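PDB 6DF3: interleukin-20 receptor subunit beta from Homo sapiens, which pairs with IL20RA to form a receptor for interleukins 19, 20 and 24, or with IL22RA1 for interleukins 20 and 24. Local coordinates for residues T12-L17 / V175-R180; C63-D68 / Y75-R80; M109-D114 / L118-E123; H157-T160 / A166-V169. The protein carries 1 engineered substitution. One frame throughout, in Å; residues are numbered along the deposited sequence.

Contact 1 of 4, residues T12-L17 / V175-R180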
loop_
_atom_site.group_PDB
_atom_site.type_symbol
_atom_site.label_atom_id
_atom_site.label_comp_id
_atom_site.label_asym_id
_atom_site.label_seq_id
_atom_site.Cartn_x
_atom_site.Cartn_y
_atom_site.Cartn_z
ATOM N N THR C 12 20.627 -5.166 -7.891
ATOM C CA THR C 12 21.106 -5.730 -6.660
ATOM C C THR C 12 20.088 -5.418 -5.544
ATOM O O THR C 12 19.818 -4.219 -5.292
ATOM C CB THR C 12 22.414 -5.032 -6.251
ATOM O OG1 THR C 12 23.368 -5.253 -7.273
ATOM C CG2 THR C 12 22.933 -5.685 -5.033
ATOM N N ASN C 13 19.586 -6.466 -4.879
ATOM C CA ASN C 13 18.592 -6.334 -3.757
ATOM C C ASN C 13 17.476 -5.268 -4.040
ATOM O O ASN C 13 17.312 -4.281 -3.303
ATOM C CB ASN C 13 19.343 -6.025 -2.473
ATOM C CG ASN C 13 20.065 -7.226 -1.942
ATOM O OD1 ASN C 13 19.661 -8.375 -2.167
ATOM N ND2 ASN C 13 21.165 -6.983 -1.270
ATOM N N MET C 14 16.820 -5.420 -5.184
ATOM C CA MET C 14 15.753 -4.466 -5.655
ATOM C C MET C 14 16.155 -3.050 -5.889
ATOM O O MET C 14 15.296 -2.215 -6.080
ATOM C CB MET C 14 14.511 -4.525 -4.754
ATOM C CG MET C 14 13.901 -5.898 -4.735
ATOM S SD MET C 14 13.070 -6.451 -6.309
ATOM C CE MET C 14 11.526 -5.528 -6.157
ATOM N N LYS C 15 17.453 -2.754 -5.956
ATOM C CA LYS C 15 17.936 -1.463 -6.480
ATOM C C LYS C 15 18.396 -1.621 -7.944
ATOM O O LYS C 15 19.338 -2.399 -8.218
ATOM C CB LYS C 15 19.118 -0.987 -5.647
ATOM C CG LYS C 15 19.533 0.404 -6.046
ATOM C CD LYS C 15 20.803 0.836 -5.324
ATOM C CE LYS C 15 21.148 2.265 -5.718
ATOM N NZ LYS C 15 22.598 2.545 -5.551
ATOM N N HIS C 16 17.773 -0.916 -8.888
ATOM C CA HIS C 16 18.115 -1.094 -10.295
ATOM C C HIS C 16 18.858 0.083 -10.884
ATOM O O HIS C 16 18.308 1.188 -11.018
ATOM C CB HIS C 16 16.885 -1.399 -11.131
ATOM C CG HIS C 16 15.822 -2.115 -10.393
ATOM N ND1 HIS C 16 16.018 -3.360 -9.828
ATOM C CD2 HIS C 16 14.512 -1.779 -10.154
ATOM C CE1 HIS C 16 14.906 -3.714 -9.179
ATOM N NE2 HIS C 16 13.970 -2.775 -9.370
ATOM N N LEU C 17 20.091 -0.200 -11.314
ATOM C CA LEU C 17 21.002 0.775 -11.905
ATOM C C LEU C 17 21.131 0.572 -13.411
ATOM O O LEU C 17 21.610 -0.447 -13.825
ATOM C CB LEU C 17 22.400 0.606 -11.276
ATOM C CG LEU C 17 23.025 1.628 -10.358
ATOM C CD1 LEU C 17 24.550 1.367 -10.137
ATOM C CD2 LEU C 17 22.829 3.028 -10.906
ATOM N N VAL C 175 11.096 -11.514 -0.772
ATOM C CA VAL C 175 10.670 -10.358 -1.575
ATOM C C VAL C 175 9.308 -10.718 -2.226
ATOM O O VAL C 175 9.243 -11.412 -3.294
ATOM C CB VAL C 175 11.761 -9.992 -2.656
ATOM C CG1 VAL C 175 11.292 -8.863 -3.584
ATOM C CG2 VAL C 175 13.062 -9.531 -1.996
ATOM N N LYS C 176 8.204 -10.318 -1.546
ATOM C CA LYS C 176 6.838 -10.628 -2.009
ATOM C C LYS C 176 6.593 -10.256 -3.499
ATOM O O LYS C 176 6.047 -11.059 -4.242
ATOM C CB LYS C 176 5.837 -9.935 -1.117
ATOM C CG LYS C 176 4.414 -10.421 -1.328
ATOM C CD LYS C 176 3.454 -9.810 -0.324
ATOM C CE LYS C 176 3.632 -10.440 1.047
ATOM N NZ LYS C 176 2.578 -9.900 1.943
ATOM N N ALA C 177 7.069 -9.087 -3.948
ATOM C CA ALA C 177 6.871 -8.637 -5.320
ATOM C C ALA C 177 7.361 -9.572 -6.439
ATOM O O ALA C 177 6.862 -9.463 -7.577
ATOM C CB ALA C 177 7.500 -7.307 -5.536
ATOM N N ILE C 178 8.330 -10.451 -6.113
ATOM C CA ILE C 178 8.904 -11.395 -7.087
ATOM C C ILE C 178 8.811 -12.875 -6.682
ATOM O O ILE C 178 9.052 -13.754 -7.515
ATOM C CB ILE C 178 10.360 -10.957 -7.415
ATOM C CG1 ILE C 178 11.292 -11.136 -6.219
ATOM C CG2 ILE C 178 10.372 -9.479 -7.805
ATOM C CD1 ILE C 178 12.670 -10.531 -6.413
ATOM N N GLY C 179 8.437 -13.152 -5.430
ATOM C CA GLY C 179 8.169 -14.505 -5.003
ATOM C C GLY C 179 9.437 -15.281 -4.688
ATOM O O GLY C 179 9.425 -16.507 -4.685
ATOM N N ARG C 180 10.508 -14.566 -4.352
ATOM C CA ARG C 180 11.847 -15.147 -4.248
ATOM C C ARG C 180 12.421 -14.877 -2.874
ATOM O O ARG C 180 12.137 -13.843 -2.294
ATOM C CB ARG C 180 12.785 -14.627 -5.349
ATOM C CG ARG C 180 12.447 -15.189 -6.731
ATOM C CD ARG C 180 13.400 -14.647 -7.817
ATOM N NE ARG C 180 14.788 -14.737 -7.348
ATOM C CZ ARG C 180 15.775 -13.850 -7.521
ATOM N NH1 ARG C 180 15.611 -12.701 -8.175
ATOM N NH2 ARG C 180 16.954 -14.130 -6.994
#

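Contact 2 of 4, residues C63-D68 / Y75-R80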
loop_
_atom_site.group_PDB
_atom_site.type_symbol
_atom_site.label_atom_id
_atom_site.label_comp_id
_atom_site.label_asym_id
_atom_site.label_seq_id
_atom_site.Cartn_x
_atom_site.Cartn_y
_atom_site.Cartn_z
ATOM N N CYS C 63 22.103 5.717 -13.924
ATOM C CA CYS C 63 20.821 6.218 -13.429
ATOM C C CYS C 63 20.192 5.155 -12.556
ATOM O O CYS C 63 19.937 4.038 -13.017
ATOM C CB CYS C 63 19.855 6.478 -14.583
ATOM S SG CYS C 63 18.183 7.116 -14.101
ATOM N N ASP C 64 19.906 5.516 -11.317
ATOM C CA ASP C 64 19.060 4.738 -10.474
ATOM C C ASP C 64 17.564 4.819 -10.915
ATOM O O ASP C 64 16.858 5.760 -10.548
ATOM C CB ASP C 64 19.249 5.164 -9.016
ATOM C CG ASP C 64 18.585 4.217 -8.055
ATOM O OD1 ASP C 64 17.708 3.437 -8.509
ATOM O OD2 ASP C 64 18.940 4.225 -6.850
ATOM N N VAL C 65 17.069 3.791 -11.622
ATOM C CA VAL C 65 15.715 3.741 -12.126
ATOM C C VAL C 65 14.808 2.956 -11.185
ATOM O O VAL C 65 13.741 2.501 -11.550
ATOM C CB VAL C 65 15.659 3.094 -13.550
ATOM C CG1 VAL C 65 16.551 3.846 -14.534
ATOM C CG2 VAL C 65 16.129 1.668 -13.567
ATOM N N THR C 66 15.244 2.734 -9.966
ATOM C CA THR C 66 14.451 1.971 -9.010
ATOM C C THR C 66 13.011 2.469 -8.925
ATOM O O THR C 66 12.087 1.694 -8.987
ATOM C CB THR C 66 15.145 2.009 -7.654
ATOM O OG1 THR C 66 16.489 1.446 -7.782
ATOM C CG2 THR C 66 14.289 1.266 -6.567
ATOM N N ASP C 67 12.842 3.762 -8.788
ATOM C CA ASP C 67 11.519 4.353 -8.633
ATOM C C ASP C 67 10.631 4.323 -9.879
ATOM O O ASP C 67 9.464 4.486 -9.730
ATOM C CB ASP C 67 11.623 5.756 -8.105
ATOM C CG ASP C 67 12.263 5.803 -6.730
ATOM O OD1 ASP C 67 12.386 4.766 -6.000
ATOM O OD2 ASP C 67 12.723 6.880 -6.442
ATOM N N ASP C 68 11.185 4.027 -11.051
ATOM C CA ASP C 68 10.421 3.892 -12.254
ATOM C C ASP C 68 9.960 2.458 -12.482
ATOM O O ASP C 68 9.027 2.238 -13.187
ATOM C CB ASP C 68 11.295 4.282 -13.439
ATOM C CG ASP C 68 11.930 5.671 -13.274
ATOM O OD1 ASP C 68 11.213 6.659 -12.963
ATOM O OD2 ASP C 68 13.166 5.798 -13.467
ATOM N N TYR C 75 10.556 -4.236 -18.678
ATOM C CA TYR C 75 10.622 -2.828 -18.962
ATOM C C TYR C 75 11.699 -2.590 -20.050
ATOM O O TYR C 75 12.774 -3.145 -19.984
ATOM C CB TYR C 75 11.041 -2.047 -17.680
ATOM C CG TYR C 75 9.927 -1.648 -16.789
ATOM C CD1 TYR C 75 9.397 -2.564 -15.904
ATOM C CD2 TYR C 75 9.402 -0.357 -16.811
ATOM C CE1 TYR C 75 8.326 -2.229 -15.044
ATOM C CE2 TYR C 75 8.320 -0.001 -15.967
ATOM C CZ TYR C 75 7.777 -0.936 -15.073
ATOM O OH TYR C 75 6.762 -0.650 -14.156
ATOM N N ASN C 76 11.382 -1.759 -21.011
ATOM C CA ASN C 76 12.304 -1.174 -21.915
ATOM C C ASN C 76 12.824 0.093 -21.326
ATOM O O ASN C 76 12.094 0.837 -20.697
ATOM C CB ASN C 76 11.613 -0.835 -23.249
ATOM C CG ASN C 76 10.972 -2.041 -23.899
ATOM O OD1 ASN C 76 11.412 -3.160 -23.705
ATOM N ND2 ASN C 76 9.886 -1.807 -24.631
ATOM N N LEU C 77 14.079 0.362 -21.613
ATOM C CA LEU C 77 14.775 1.554 -21.160
ATOM C C LEU C 77 15.594 2.083 -22.354
ATOM O O LEU C 77 16.069 1.313 -23.171
ATOM C CB LEU C 77 15.669 1.159 -20.022
ATOM C CG LEU C 77 14.949 0.856 -18.700
ATOM C CD1 LEU C 77 15.874 0.022 -17.835
ATOM C CD2 LEU C 77 14.654 2.181 -18.038
ATOM N N ARG C 78 15.654 3.401 -22.507
ATOM C CA ARG C 78 16.501 4.012 -23.491
ATOM C C ARG C 78 17.184 5.254 -22.960
ATOM O O ARG C 78 16.673 5.941 -22.090
ATOM C CB ARG C 78 15.705 4.361 -24.723
ATOM C CG ARG C 78 14.624 5.383 -24.515
ATOM C CD ARG C 78 13.922 5.698 -25.846
ATOM N NE ARG C 78 13.085 6.869 -25.727
ATOM C CZ ARG C 78 12.316 7.325 -26.707
ATOM N NH1 ARG C 78 12.304 6.754 -27.892
ATOM N NH2 ARG C 78 11.565 8.374 -26.497
ATOM N N VAL C 79 18.316 5.572 -23.520
ATOM C CA VAL C 79 19.109 6.684 -23.009
ATOM C C VAL C 79 19.712 7.493 -24.138
ATOM O O VAL C 79 20.016 6.959 -25.194
ATOM C CB VAL C 79 20.213 6.182 -22.090
ATOM C CG1 VAL C 79 21.188 5.308 -22.866
ATOM C CG2 VAL C 79 20.959 7.346 -21.416
ATOM N N ARG C 80 19.864 8.789 -23.944
ATOM C CA ARG C 80 20.555 9.580 -24.959
ATOM C C ARG C 80 21.431 10.616 -24.306
ATOM O O ARG C 80 21.301 10.896 -23.119
ATOM C CB ARG C 80 19.556 10.241 -25.904
ATOM C CG ARG C 80 18.811 11.456 -25.340
ATOM C CD ARG C 80 17.880 12.109 -26.357
ATOM N NE ARG C 80 16.979 13.024 -25.657
ATOM C CZ ARG C 80 15.965 13.683 -26.218
ATOM N NH1 ARG C 80 15.711 13.589 -27.515
ATOM N NH2 ARG C 80 15.199 14.460 -25.451
#

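Contact 3 of 4, residues M109-D114 / L118-E123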
loop_
_atom_site.group_PDB
_atom_site.type_symbol
_atom_site.label_atom_id
_atom_site.label_comp_id
_atom_site.label_asym_id
_atom_site.label_seq_id
_atom_site.Cartn_x
_atom_site.Cartn_y
_atom_site.Cartn_z
ATOM N N MET C 109 24.292 -9.190 9.038
ATOM C CA MET C 109 23.711 -9.794 10.237
ATOM C C MET C 109 24.702 -9.736 11.340
ATOM O O MET C 109 25.814 -10.166 11.153
ATOM C CB MET C 109 23.384 -11.279 9.988
ATOM C CG MET C 109 22.927 -12.041 11.216
ATOM S SD MET C 109 23.440 -13.774 11.298
ATOM C CE MET C 109 22.145 -14.504 10.304
ATOM N N GLU C 110 24.271 -9.250 12.493
ATOM C CA GLU C 110 25.108 -9.158 13.665
ATOM C C GLU C 110 24.432 -9.808 14.894
ATOM O O GLU C 110 23.339 -9.390 15.309
ATOM C CB GLU C 110 25.386 -7.689 13.909
ATOM C CG GLU C 110 26.452 -7.424 14.960
ATOM C CD GLU C 110 26.366 -6.018 15.515
ATOM O OE1 GLU C 110 26.750 -5.827 16.707
ATOM O OE2 GLU C 110 25.901 -5.122 14.754
ATOM N N ILE C 111 25.081 -10.815 15.488
ATOM C CA ILE C 111 24.584 -11.461 16.694
ATOM C C ILE C 111 25.227 -10.824 17.909
ATOM O O ILE C 111 26.384 -10.413 17.879
ATOM C CB ILE C 111 24.857 -12.977 16.715
ATOM C CG1 ILE C 111 24.282 -13.640 15.472
ATOM C CG2 ILE C 111 24.266 -13.651 17.955
ATOM C CD1 ILE C 111 22.853 -13.286 15.135
ATOM N N THR C 112 24.456 -10.788 18.989
ATOM C CA THR C 112 24.849 -10.127 20.194
ATOM C C THR C 112 24.121 -10.884 21.342
ATOM O O THR C 112 23.199 -11.679 21.079
ATOM C CB THR C 112 24.530 -8.612 20.039
ATOM O OG1 THR C 112 24.592 -7.937 21.294
ATOM C CG2 THR C 112 23.157 -8.371 19.445
ATOM N N LYS C 113 24.565 -10.712 22.587
ATOM C CA LYS C 113 23.860 -11.301 23.749
ATOM C C LYS C 113 24.023 -10.502 25.034
ATOM O O LYS C 113 25.118 -10.364 25.560
ATOM C CB LYS C 113 24.276 -12.757 23.996
ATOM C CG LYS C 113 25.763 -13.038 23.887
ATOM C CD LYS C 113 26.069 -14.422 24.429
ATOM C CE LYS C 113 27.363 -15.009 23.879
ATOM N NZ LYS C 113 28.564 -14.645 24.667
ATOM N N ASP C 114 22.910 -9.980 25.523
ATOM C CA ASP C 114 22.874 -9.327 26.805
ATOM C C ASP C 114 22.539 -10.438 27.805
ATOM O O ASP C 114 21.370 -10.851 27.906
ATOM C CB ASP C 114 21.830 -8.194 26.791
ATOM C CG ASP C 114 21.778 -7.404 28.107
ATOM O OD1 ASP C 114 22.623 -7.627 29.011
ATOM O OD2 ASP C 114 20.876 -6.550 28.240
ATOM N N LEU C 118 19.356 -13.901 23.506
ATOM C CA LEU C 118 20.010 -13.915 22.221
ATOM C C LEU C 118 19.344 -12.872 21.326
ATOM O O LEU C 118 18.119 -12.886 21.208
ATOM C CB LEU C 118 19.847 -15.290 21.598
ATOM C CG LEU C 118 20.542 -15.471 20.235
ATOM C CD1 LEU C 118 22.059 -15.485 20.412
ATOM C CD2 LEU C 118 20.007 -16.753 19.610
ATOM N N VAL C 119 20.140 -12.007 20.684
ATOM C CA VAL C 119 19.601 -10.908 19.833
ATOM C C VAL C 119 20.292 -10.807 18.460
ATOM O O VAL C 119 21.486 -11.083 18.331
ATOM C CB VAL C 119 19.544 -9.543 20.603
ATOM C CG1 VAL C 119 20.745 -9.300 21.495
ATOM C CG2 VAL C 119 19.284 -8.342 19.718
ATOM N N ILE C 120 19.492 -10.428 17.453
ATOM C CA ILE C 120 19.893 -10.332 16.076
ATOM C C ILE C 120 19.602 -8.904 15.601
ATOM O O ILE C 120 18.639 -8.243 16.063
ATOM C CB ILE C 120 19.201 -11.423 15.209
ATOM C CG1 ILE C 120 19.922 -11.584 13.866
ATOM C CG2 ILE C 120 17.723 -11.123 14.951
ATOM C CD1 ILE C 120 19.379 -12.677 12.950
ATOM N N GLU C 121 20.457 -8.413 14.711
ATOM C CA GLU C 121 20.249 -7.149 13.997
ATOM C C GLU C 121 20.578 -7.371 12.533
ATOM O O GLU C 121 21.732 -7.576 12.175
ATOM C CB GLU C 121 21.156 -6.078 14.596
ATOM C CG GLU C 121 21.147 -4.747 13.854
ATOM C CD GLU C 121 21.619 -3.589 14.727
ATOM O OE1 GLU C 121 22.308 -3.818 15.743
ATOM O OE2 GLU C 121 21.280 -2.431 14.392
ATOM N N LEU C 122 19.565 -7.362 11.683
ATOM C CA LEU C 122 19.783 -7.534 10.273
ATOM C C LEU C 122 20.167 -6.204 9.669
ATOM O O LEU C 122 20.230 -5.168 10.354
ATOM C CB LEU C 122 18.573 -8.164 9.574
ATOM C CG LEU C 122 18.387 -9.589 10.143
ATOM C CD1 LEU C 122 16.940 -9.950 10.518
ATOM C CD2 LEU C 122 18.967 -10.584 9.173
ATOM N N GLU C 123 20.560 -6.304 8.406
ATOM C CA GLU C 123 20.942 -5.179 7.598
ATOM C C GLU C 123 19.648 -4.633 6.984
ATOM O O GLU C 123 18.793 -5.403 6.538
ATOM C CB GLU C 123 21.898 -5.681 6.524
ATOM C CG GLU C 123 22.625 -4.590 5.746
ATOM C CD GLU C 123 23.435 -5.148 4.582
ATOM O OE1 GLU C 123 22.836 -5.892 3.741
ATOM O OE2 GLU C 123 24.665 -4.857 4.547
#

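Contact 4 of 4, residues H157-T160 / A166-V169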
loop_
_atom_site.group_PDB
_atom_site.type_symbol
_atom_site.label_atom_id
_atom_site.label_comp_id
_atom_site.label_asym_id
_atom_site.label_seq_id
_atom_site.Cartn_x
_atom_site.Cartn_y
_atom_site.Cartn_z
ATOM N N HIS C 157 15.190 -9.311 19.825
ATOM C CA HIS C 157 15.184 -10.579 20.560
ATOM C C HIS C 157 14.698 -11.777 19.730
ATOM O O HIS C 157 13.654 -11.722 19.075
ATOM C CB HIS C 157 14.265 -10.413 21.733
ATOM C CG HIS C 157 14.246 -11.572 22.672
ATOM N ND1 HIS C 157 13.295 -12.563 22.600
ATOM C CD2 HIS C 157 15.034 -11.879 23.726
ATOM C CE1 HIS C 157 13.503 -13.438 23.567
ATOM N NE2 HIS C 157 14.570 -13.059 24.250
ATOM N N LEU C 158 15.478 -12.850 19.754
ATOM C CA LEU C 158 15.107 -14.163 19.178
ATOM C C LEU C 158 14.584 -15.201 20.186
ATOM O O LEU C 158 13.494 -15.747 20.037
ATOM C CB LEU C 158 16.337 -14.793 18.529
ATOM C CG LEU C 158 16.867 -14.107 17.298
ATOM C CD1 LEU C 158 18.081 -14.918 16.864
ATOM C CD2 LEU C 158 15.789 -14.037 16.231
ATOM N N GLU C 159 15.411 -15.505 21.169
ATOM C CA GLU C 159 15.150 -16.577 22.105
ATOM C C GLU C 159 15.925 -16.245 23.387
ATOM O O GLU C 159 16.982 -15.609 23.328
ATOM C CB GLU C 159 15.564 -17.924 21.472
ATOM C CG GLU C 159 15.379 -19.193 22.328
ATOM C CD GLU C 159 13.946 -19.319 22.823
ATOM O OE1 GLU C 159 13.007 -19.507 22.016
ATOM O OE2 GLU C 159 13.739 -19.162 24.024
ATOM N N THR C 160 15.364 -16.603 24.545
ATOM C CA THR C 160 16.143 -16.653 25.781
ATOM C C THR C 160 16.738 -18.047 25.847
ATOM O O THR C 160 16.041 -19.038 25.646
ATOM C CB THR C 160 15.310 -16.359 27.057
ATOM O OG1 THR C 160 14.993 -14.964 27.074
ATOM C CG2 THR C 160 16.091 -16.720 28.346
ATOM N N ALA C 166 25.570 -24.438 22.838
ATOM C CA ALA C 166 25.577 -23.244 21.976
ATOM C C ALA C 166 24.290 -23.162 21.155
ATOM O O ALA C 166 23.680 -24.194 20.840
ATOM C CB ALA C 166 26.781 -23.264 21.052
ATOM N N TYR C 167 23.888 -21.931 20.819
ATOM C CA TYR C 167 22.707 -21.674 19.996
ATOM C C TYR C 167 23.203 -21.098 18.684
ATOM O O TYR C 167 24.075 -20.223 18.690
ATOM C CB TYR C 167 21.773 -20.669 20.674
ATOM C CG TYR C 167 20.804 -21.242 21.719
ATOM C CD1 TYR C 167 21.264 -21.710 22.958
ATOM C CD2 TYR C 167 19.417 -21.279 21.473
ATOM C CE1 TYR C 167 20.378 -22.215 23.912
ATOM C CE2 TYR C 167 18.517 -21.767 22.408
ATOM C CZ TYR C 167 18.994 -22.236 23.630
ATOM O OH TYR C 167 18.098 -22.722 24.551
ATOM N N CYS C 168 22.659 -21.581 17.567
ATOM C CA CYS C 168 23.150 -21.184 16.245
ATOM C C CYS C 168 22.066 -20.524 15.413
ATOM O O CYS C 168 20.889 -20.815 15.579
ATOM C CB CYS C 168 23.769 -22.375 15.510
ATOM S SG CYS C 168 25.191 -23.074 16.392
ATOM N N VAL C 169 22.474 -19.630 14.523
ATOM C CA VAL C 169 21.532 -18.765 13.770
ATOM C C VAL C 169 21.997 -18.408 12.328
ATOM O O VAL C 169 23.167 -18.106 12.114
ATOM C CB VAL C 169 21.274 -17.437 14.543
ATOM C CG1 VAL C 169 20.569 -17.693 15.869
ATOM C CG2 VAL C 169 22.587 -16.697 14.826
#

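Contact 1 of 4, residues T12-L17 / V175-R180
Met14 carries its thioether across to the apolar side chains of Val175, Ala177 and Ile178, and every contact between the two segments is made by this one residue. From CB, which only sets the direction toward the other segment, the chain leaves with CG beside the backbone N and anti to the carbonyl carbon (chi1 -60°). CG comes to 4.1 Å from Val175 CG1, the valine and methionine side chains reaching toward each other tip to tip. The next atom, SD, faces two methyls at once, Val175 CG1 and Ile178 CD1, each 4.1 Å away; the isoleucine slides past the methionine in the opposite direction. Further bends at chi2 and chi3 turn the last atom, CE, to Ala177 CB at 4.4 Å. The contact is an example of two fibronectin type III domains meeting through their loops. Met14 occupies the third position of a type I' turn from Thr12 to Lys15, which closes the hairpin of strands 8-12 and 15-19 in the first domain. Its partners lie at the end of strand 167-175 of the second and in the turn that leads to strand 180-189, where Gly179 and Arg180 together face Val175 in a G1 beta bulge. Val175 O accepts from both Ile178 N and Gly179 N, which curls the loop and presents its apolar side chains to Met14. Polar bonds flank this packing: Met14 N meets Thr102 OG1, and Ala177 O meets Thr72 OG1.

Contact 2 of 4, residues C63-D68 / Y75-R80
Tyr75, near the start of strand 74-83, brings ring atom CE2 to 3.6 Å from Asp68 O. This is one half of the core contact across the beta sandwich of the first fibronectin type III domain, where strand 62-64, with the turn after it, lies on the side of one sheet and strand 74-83 belongs to the other. The ring's CG stands beside the backbone N (chi1 -88°), and its hydroxyl goes on to Thr70 N, five residues back. A tyrosine at the start of a strand bonded to the backbone of the preceding loop is consistent with a tyrosine corner, a feature of Greek-key sandwiches. One step along, Asn76 turns to the other side of the strand and bonds to Gln37 and Ser42. Leu77 points inward again and puts CD2 4.3 Å from Val65 CG1, a purely apolar meeting of methyls between two buried residues. With Arg78 the strand alternates outward once more; the guanidinium makes cation-pi contacts with Trp49 and Trp90 and a salt bridge to Glu35. Val79 returns to the interior, against Val34 and Leu7.

The turn opposite is held both by its own bonds and by outside partners. From outside, Ser52 OG and Ser53 N grip the carboxylate of Asp68, which also pairs with a basic side chain of another protein chain. Within the turn, Asp68 N closes back on Val65 O at 3.0 Å. Just upstream an Asx turn forms, with Thr66 N donating to Asp64 OD1 at 2.9 Å and 158°, nearly in line with the carboxylate C-O bond.

Contact 3 of 4, residues M109-D114 / L118-E123
Two side-chain contacts of Ile111 follow from its torsions: chi1 of -55° places CG2 toward Leu118 CD1, 3.8 Å away, while chi2 of -49° folds CD1 back over Ile120, where it comes to 3.6 Å from CG1. The residues belong to the beta hairpin of strands 109-114 and 117-122 in the second fibronectin type III domain, the first at the edge of a three-stranded sheet and the second in its middle. Alternation sorts the side chains between the two faces. Met109, Ile111, Leu118, Ile120 and Leu122 turn to the sandwich interior, and there Met109 CG packs obliquely against Ile120 CD1 at 4.0 Å. Swapping Ile111 for an alanine would probably open a gap between Leu118 and Ile120, and leave Val169 of the facing sheet without part of its packing.

Glu110, Thr112, Val119 and Glu121 occupy the other face. The two glutamates extend side by side in the same direction, their carboxylate planes only 15° apart and Glu110 OE2 3.9 Å from Glu121 OE1; such proximity of like charges probably raises the proton affinity of one of them.

Four backbone hydrogen bonds join the strands. Glu110 and Glu121 form one hydrogen-bonded pair, each N donating to the other's O; Thr112 and Val119 form the next in the same way. Between them, at the non-hydrogen-bonded pair of Ile111 and Ile120, Ile111 CA lies 3.5 Å from Val119 O in a CA-H...O contact. Beside the second pair Val119 CG1, wedged between its own backbone N and carbonyl carbon, is only 3.3 Å from Thr112 CG2, closer than usual van der Waals contact, and so strained or in doubt.

Contact 4 of 4, residues H157-T160 / A166-V169
Leu158 overlaps Val169 at the methyl level, CD1 lying 3.9 Å from CG1 as the two branched side chains meet at a slant in the interior. The leucine reaches this far because chi2 is fully extended, at 180°, which sends CD1 straight out from the strand; the valine answers with CG1 anti to its own carbonyl carbon. Beside this pair Glu159 also turns to the facing strand. Its aliphatic part does the touching: CG lies 4.1 Å from Tyr167 CE2, and a bend at chi2 brings the carboxylate round so that its plane stands 30° from that of the ring. Two consecutive residues point the same way here, and Leu118 of the adjoining strand bonds to both Leu158 and Glu159, consistent with a beta bulge. Nearby, His157 NE2 and Thr160 OG1 share a weak hydrogen bond at 3.4 Å, the hydroxyl lying at the edge of the imidazole and in its plane. Tyr135 adds an aromatic neighbour to Leu158, Glu159 and Val169.

No hydrogen bond joins the segments, and their strand axes stay 10.1 Å apart, a spacing of sheet against sheet. Cys168, turned away from the contact, ties its strand to the last one through a disulfide with Cys189. Tyr167 OH, meanwhile, bonds to Glu162 N in the loop between the two strands, consistent with the tyrosine corner of a Greek-key fibronectin type III sandwich.

How the contacts relate
Along the chain, contact 1 brackets the other three: contact 2 comes first between its segments, then contact 3, then contact 4. Contacts 2 and 4 hold comparable positions in the two fibronectin type III domains, each joining the two sheets of its sandwich, with centres about 43 Å apart on opposite sides of the chain's centre. Contact 1 lies near that centre and joins the domains. It adjoins contact 2 through neighbouring strands 15-19 and 62-64, their centres about 15 Å apart. Contacts 3 and 4, centres about 9 Å apart, share the sheet containing strands 117-122 and 156-160. Besides the connecting chain, contact 1 gives the sandwiches buried packing that probably limits their relative movement.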